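Local coordinates for fusion DH (Streptomyces sp. MJ635-86F5, PDB 6K97), which unites the split dehydratase of cremimycin biosynthesis in one engineered double hot dog chain and probably removes water from carrier-bound polyketide intermediates, at residues Thr32-Leu36 against Glu246-Val250; Gly194-Thr199 against Leu220-Ser226. All coordinates share one frame; numbering follows the deposited sequence.

Contact 1 (32-36 with 246-250) and contact 2 (194-199 with 220-226) are both surface contacts, their centres about 30 Å apart and their nearest atoms about 13 Å apart. They share no element of secondary structure. The centre of contact 1 is about 13 Å, and that of contact 2 about 22 Å, from the centre of the chain. Contact 1 brings a loop of the N-terminal part of the fusion against a loop of the C-terminal part; it has no hydrogen bond across it and rests on rings and a proline. Contact 2 stays within the C-terminal part, at an outermost strand, and buries roughly twice the surface through backbone bonds, an indole N-H and small side chains.

Contact 1: Thr32-Leu36 against Glu246-Val250; sequences TEHPL and EAFHV
P35 sets its CG over the centre of one face of F248, a CH-pi contact with CG 3.9 Å from the F248 ring centroid and only 12° off the ring normal. CB of P35 lies beyond the ring carbons, beside CZ of F248 at 3.8 Å, and CD of P35 comes within 3.3 Å of the carbonyl O of A247. The phenyl group also turns an edge toward the H34 imidazole in an offset edge-to-face pair, the centroids 5.8 Å apart and the planes nearly perpendicular. H34 CG is anti to the backbone N (chi1 -168°), which sets the imidazole beside F248 and H249, and the three rings form an aromatic cluster. CD of P35 covers one face of the H34 ring, whose ND1 accepts a bond from L36 N at 3.2 Å, the donor tilted 31° from the ring plane, which helps limit its rotation. An alanine in place of F248 would probably leave P35 without the face it rests on and H34 without the ring edge that faces it.

Packing is thinner on the exposed side, where CB of A247 meets CG of P35 at 4.0 Å, and at H249, which meets H34 rim to rim, CD2 to CD2 at 4.0 Å. No hydrogen bond joins the two segments directly; E80 does so instead, its OE2 bonding both H34 NE2 and H249 N.

The loop before strand 39-42, in the N-terminal part of this engineered fusion, here meets the loop leading into helix 252-266 of the C-terminal part. Helix 75-88 backs both: H84 bonds H249 NE2, and L36 packs on L81.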
# COMPACT_ATOMS: atom_id res chain seq x y z
N THR A 32 -5.76 -7.89 -6.23
CA THR A 32 -6.90 -8.52 -5.60
C THR A 32 -8.02 -8.61 -6.65
O THR A 32 -8.05 -7.82 -7.57
CB THR A 32 -7.34 -7.73 -4.35
OG1 THR A 32 -8.23 -8.54 -3.59
CG2 THR A 32 -8.05 -6.40 -4.71
N GLU A 33 -8.94 -9.55 -6.51
CA GLU A 33 -10.11 -9.61 -7.43
C GLU A 33 -11.30 -8.97 -6.74
O GLU A 33 -11.88 -9.55 -5.84
CB GLU A 33 -10.44 -11.05 -7.87
CG GLU A 33 -9.43 -11.66 -8.84
CD GLU A 33 -8.08 -12.09 -8.21
OE1 GLU A 33 -8.07 -12.71 -7.11
OE2 GLU A 33 -7.01 -11.81 -8.81
N HIS A 34 -11.66 -7.77 -7.15
CA HIS A 34 -12.89 -7.13 -6.67
C HIS A 34 -13.27 -6.05 -7.63
O HIS A 34 -12.42 -5.43 -8.20
CB HIS A 34 -12.64 -6.55 -5.28
CG HIS A 34 -13.88 -6.13 -4.58
ND1 HIS A 34 -14.35 -4.83 -4.61
CD2 HIS A 34 -14.78 -6.83 -3.87
CE1 HIS A 34 -15.46 -4.75 -3.91
NE2 HIS A 34 -15.74 -5.95 -3.44
N PRO A 35 -14.57 -5.75 -7.77
CA PRO A 35 -14.96 -4.68 -8.71
C PRO A 35 -14.50 -3.23 -8.38
O PRO A 35 -14.45 -2.42 -9.29
CB PRO A 35 -16.48 -4.76 -8.73
CG PRO A 35 -16.78 -6.18 -8.33
CD PRO A 35 -15.72 -6.53 -7.30
N LEU A 36 -14.22 -2.90 -7.12
CA LEU A 36 -13.76 -1.56 -6.70
C LEU A 36 -12.30 -1.45 -6.21
O LEU A 36 -11.85 -0.38 -5.91
CB LEU A 36 -14.65 -1.04 -5.58
CG LEU A 36 -16.15 -1.06 -5.92
CD1 LEU A 36 -17.05 -0.78 -4.72
CD2 LEU A 36 -16.48 -0.08 -7.04
N GLU A 246 -22.84 -11.53 -8.39
CA GLU A 246 -21.92 -12.64 -8.17
C GLU A 246 -20.45 -12.19 -8.00
O GLU A 246 -19.59 -12.94 -7.45
CB GLU A 246 -22.06 -13.68 -9.32
CG GLU A 246 -23.43 -14.38 -9.36
CD GLU A 246 -24.56 -13.55 -9.98
OE1 GLU A 246 -24.34 -12.37 -10.33
OE2 GLU A 246 -25.70 -14.01 -10.03
N ALA A 247 -20.11 -11.00 -8.47
CA ALA A 247 -18.75 -10.51 -8.34
C ALA A 247 -18.47 -9.78 -7.02
O ALA A 247 -17.32 -9.41 -6.76
CB ALA A 247 -18.44 -9.57 -9.50
N PHE A 248 -19.50 -9.56 -6.20
CA PHE A 248 -19.31 -8.87 -4.95
C PHE A 248 -19.56 -9.73 -3.73
O PHE A 248 -20.31 -10.75 -3.78
CB PHE A 248 -20.35 -7.76 -4.83
CG PHE A 248 -20.18 -6.60 -5.76
CD1 PHE A 248 -19.47 -5.51 -5.38
CD2 PHE A 248 -20.88 -6.54 -6.93
CE1 PHE A 248 -19.38 -4.40 -6.18
CE2 PHE A 248 -20.80 -5.43 -7.77
CZ PHE A 248 -20.04 -4.35 -7.38
N HIS A 249 -19.05 -9.28 -2.59
CA HIS A 249 -19.45 -9.93 -1.33
C HIS A 249 -20.94 -9.77 -1.18
O HIS A 249 -21.63 -10.77 -1.15
CB HIS A 249 -18.64 -9.45 -0.16
CG HIS A 249 -17.19 -9.77 -0.35
ND1 HIS A 249 -16.70 -11.05 -0.23
CD2 HIS A 249 -16.16 -9.02 -0.79
CE1 HIS A 249 -15.41 -11.05 -0.46
NE2 HIS A 249 -15.07 -9.84 -0.85
N VAL A 250 -21.41 -8.52 -1.16
CA VAL A 250 -22.82 -8.20 -1.32
C VAL A 250 -23.00 -6.89 -2.13
O VAL A 250 -22.60 -5.85 -1.71
CB VAL A 250 -23.52 -8.02 0.03
CG1 VAL A 250 -25.01 -7.89 -0.21
CG2 VAL A 250 -23.26 -9.17 0.97

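Contact 2: Gly194-Thr199 against Leu220-Ser226; sequences GDAWDT and LRAAWSS
W197 spreads one face of its indole over the strand at A223 and W224, with CB of A223 3.7 Å above the ring plane toward the rim. At the ring edge NE1 donates to OG of S225, a bond of 3.1 Å that is nearly straight at 169° and only 3° out of the indole plane. The indole is therefore fixed by both a face and an edge. With CG of W197 anti to the carbonyl carbon (chi1 -69°), the indole is carried over the A223-W224 peptide. The second indole, W224, is turned to the other side of the strand, where the edge atom CD1 meets O of G194 at 3.7 Å and CB of A196 makes an apolar contact with the same CD1.

Between the two indoles the backbones pair as an antiparallel ladder. D195 and S225 form a hydrogen-bonded pair, with S225 N reaching D195 O at a weak 3.3 Å, and A196 and W224 form a non-hydrogen-bonded pair. W197 N then gives A223 O a shorter bond of 2.8 Å. In the C-terminal hot dog fold, to which both segments are assigned by prediction, strand 195-196 thus becomes an outermost strand of this chain, beside 220-226. G194 passes so close to S225 O that a CB on it would clash there.

Beyond the ladder 194-199 turns into helix 199-208, with D198 as N-cap through its OD1 and G201 N. CG2 of T199 packs 3.8 Å from CA of A222 and against L220. OG1 of T199 lies 3.5 Å from L220 O and 3.4 Å from R221 O, both weak, and which of them takes the proton is not settled. Here R221 and A222 both face D233 of strand 229-235, a classic beta bulge, and L220 lies against A261 of helix 252-266.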
# COMPACT_ATOMS: atom_id res chain seq x y z
N GLY A 194 -49.86 -10.17 6.28
CA GLY A 194 -49.22 -8.85 6.29
C GLY A 194 -49.64 -7.98 5.11
O GLY A 194 -49.68 -8.46 3.98
N ASP A 195 -49.94 -6.70 5.34
CA ASP A 195 -50.33 -5.79 4.24
C ASP A 195 -49.22 -5.61 3.18
O ASP A 195 -48.13 -5.14 3.51
CB ASP A 195 -50.71 -4.39 4.78
CG ASP A 195 -51.67 -4.44 5.97
OD1 ASP A 195 -51.72 -5.51 6.63
OD2 ASP A 195 -52.36 -3.42 6.24
N ALA A 196 -49.52 -5.95 1.92
CA ALA A 196 -48.61 -5.72 0.78
C ALA A 196 -48.40 -4.22 0.44
O ALA A 196 -49.35 -3.43 0.51
CB ALA A 196 -49.11 -6.46 -0.45
N TRP A 197 -47.18 -3.85 0.08
CA TRP A 197 -46.84 -2.45 -0.20
C TRP A 197 -46.78 -2.18 -1.70
O TRP A 197 -46.49 -3.07 -2.49
CB TRP A 197 -45.44 -2.10 0.35
CG TRP A 197 -45.28 -2.05 1.84
CD1 TRP A 197 -46.10 -2.61 2.79
CD2 TRP A 197 -44.17 -1.49 2.55
NE1 TRP A 197 -45.57 -2.40 4.06
CE2 TRP A 197 -44.40 -1.70 3.93
CE3 TRP A 197 -43.04 -0.79 2.16
CZ2 TRP A 197 -43.53 -1.24 4.91
CZ3 TRP A 197 -42.17 -0.32 3.15
CH2 TRP A 197 -42.40 -0.56 4.49
N ASP A 198 -47.01 -0.94 -2.10
CA ASP A 198 -46.79 -0.52 -3.48
C ASP A 198 -45.37 0.09 -3.49
O ASP A 198 -45.16 1.23 -3.07
CB ASP A 198 -47.85 0.46 -3.90
CG ASP A 198 -47.85 0.73 -5.35
OD1 ASP A 198 -46.78 0.75 -5.93
OD2 ASP A 198 -48.93 0.95 -5.93
N THR A 199 -44.41 -0.69 -3.96
CA THR A 199 -43.02 -0.30 -3.92
C THR A 199 -42.69 0.78 -4.93
O THR A 199 -41.80 1.63 -4.68
CB THR A 199 -42.08 -1.53 -4.08
OG1 THR A 199 -42.28 -2.21 -5.34
CG2 THR A 199 -42.33 -2.50 -2.96
N LEU A 220 -35.83 -2.75 -4.60
CA LEU A 220 -36.95 -3.27 -3.80
C LEU A 220 -38.11 -3.70 -4.71
O LEU A 220 -38.85 -2.87 -5.12
CB LEU A 220 -37.40 -2.22 -2.77
CG LEU A 220 -38.56 -2.59 -1.84
CD1 LEU A 220 -38.21 -3.73 -0.93
CD2 LEU A 220 -39.04 -1.40 -1.00
N ARG A 221 -38.27 -4.98 -4.98
CA ARG A 221 -39.34 -5.48 -5.86
C ARG A 221 -40.72 -5.65 -5.15
O ARG A 221 -41.74 -5.56 -5.81
CB ARG A 221 -38.99 -6.85 -6.51
CG ARG A 221 -37.81 -7.02 -7.49
CD ARG A 221 -37.15 -5.86 -8.26
NE ARG A 221 -37.98 -4.75 -8.64
CZ ARG A 221 -37.51 -3.61 -9.15
NH1 ARG A 221 -36.21 -3.45 -9.38
NH2 ARG A 221 -38.35 -2.62 -9.46
N ALA A 222 -40.74 -5.95 -3.85
CA ALA A 222 -41.97 -6.32 -3.10
C ALA A 222 -41.75 -6.19 -1.59
O ALA A 222 -40.66 -6.34 -1.12
CB ALA A 222 -42.42 -7.73 -3.44
N ALA A 223 -42.79 -5.89 -0.83
CA ALA A 223 -42.64 -5.70 0.61
C ALA A 223 -43.96 -5.80 1.37
O ALA A 223 -44.97 -5.34 0.90
CB ALA A 223 -42.00 -4.38 0.88
N TRP A 224 -43.91 -6.42 2.55
CA TRP A 224 -45.07 -6.58 3.44
C TRP A 224 -44.66 -6.14 4.81
O TRP A 224 -43.51 -6.33 5.20
CB TRP A 224 -45.51 -8.03 3.52
CG TRP A 224 -45.71 -8.67 2.20
CD1 TRP A 224 -46.91 -8.90 1.56
CD2 TRP A 224 -44.69 -9.17 1.31
NE1 TRP A 224 -46.70 -9.50 0.34
CE2 TRP A 224 -45.35 -9.68 0.16
CE3 TRP A 224 -43.30 -9.26 1.37
CZ2 TRP A 224 -44.65 -10.27 -0.92
CZ3 TRP A 224 -42.60 -9.86 0.29
CH2 TRP A 224 -43.29 -10.36 -0.84
N SER A 225 -45.57 -5.57 5.56
CA SER A 225 -45.33 -5.38 6.97
C SER A 225 -46.39 -6.09 7.79
O SER A 225 -47.52 -6.25 7.36
CB SER A 225 -45.28 -3.90 7.32
OG SER A 225 -46.45 -3.31 6.90
N SER A 226 -45.96 -6.56 8.96
CA SER A 226 -46.81 -7.16 9.98
C SER A 226 -46.22 -6.76 11.32
O SER A 226 -45.06 -7.08 11.61
CB SER A 226 -46.80 -8.69 9.86
OG SER A 226 -45.47 -9.20 10.00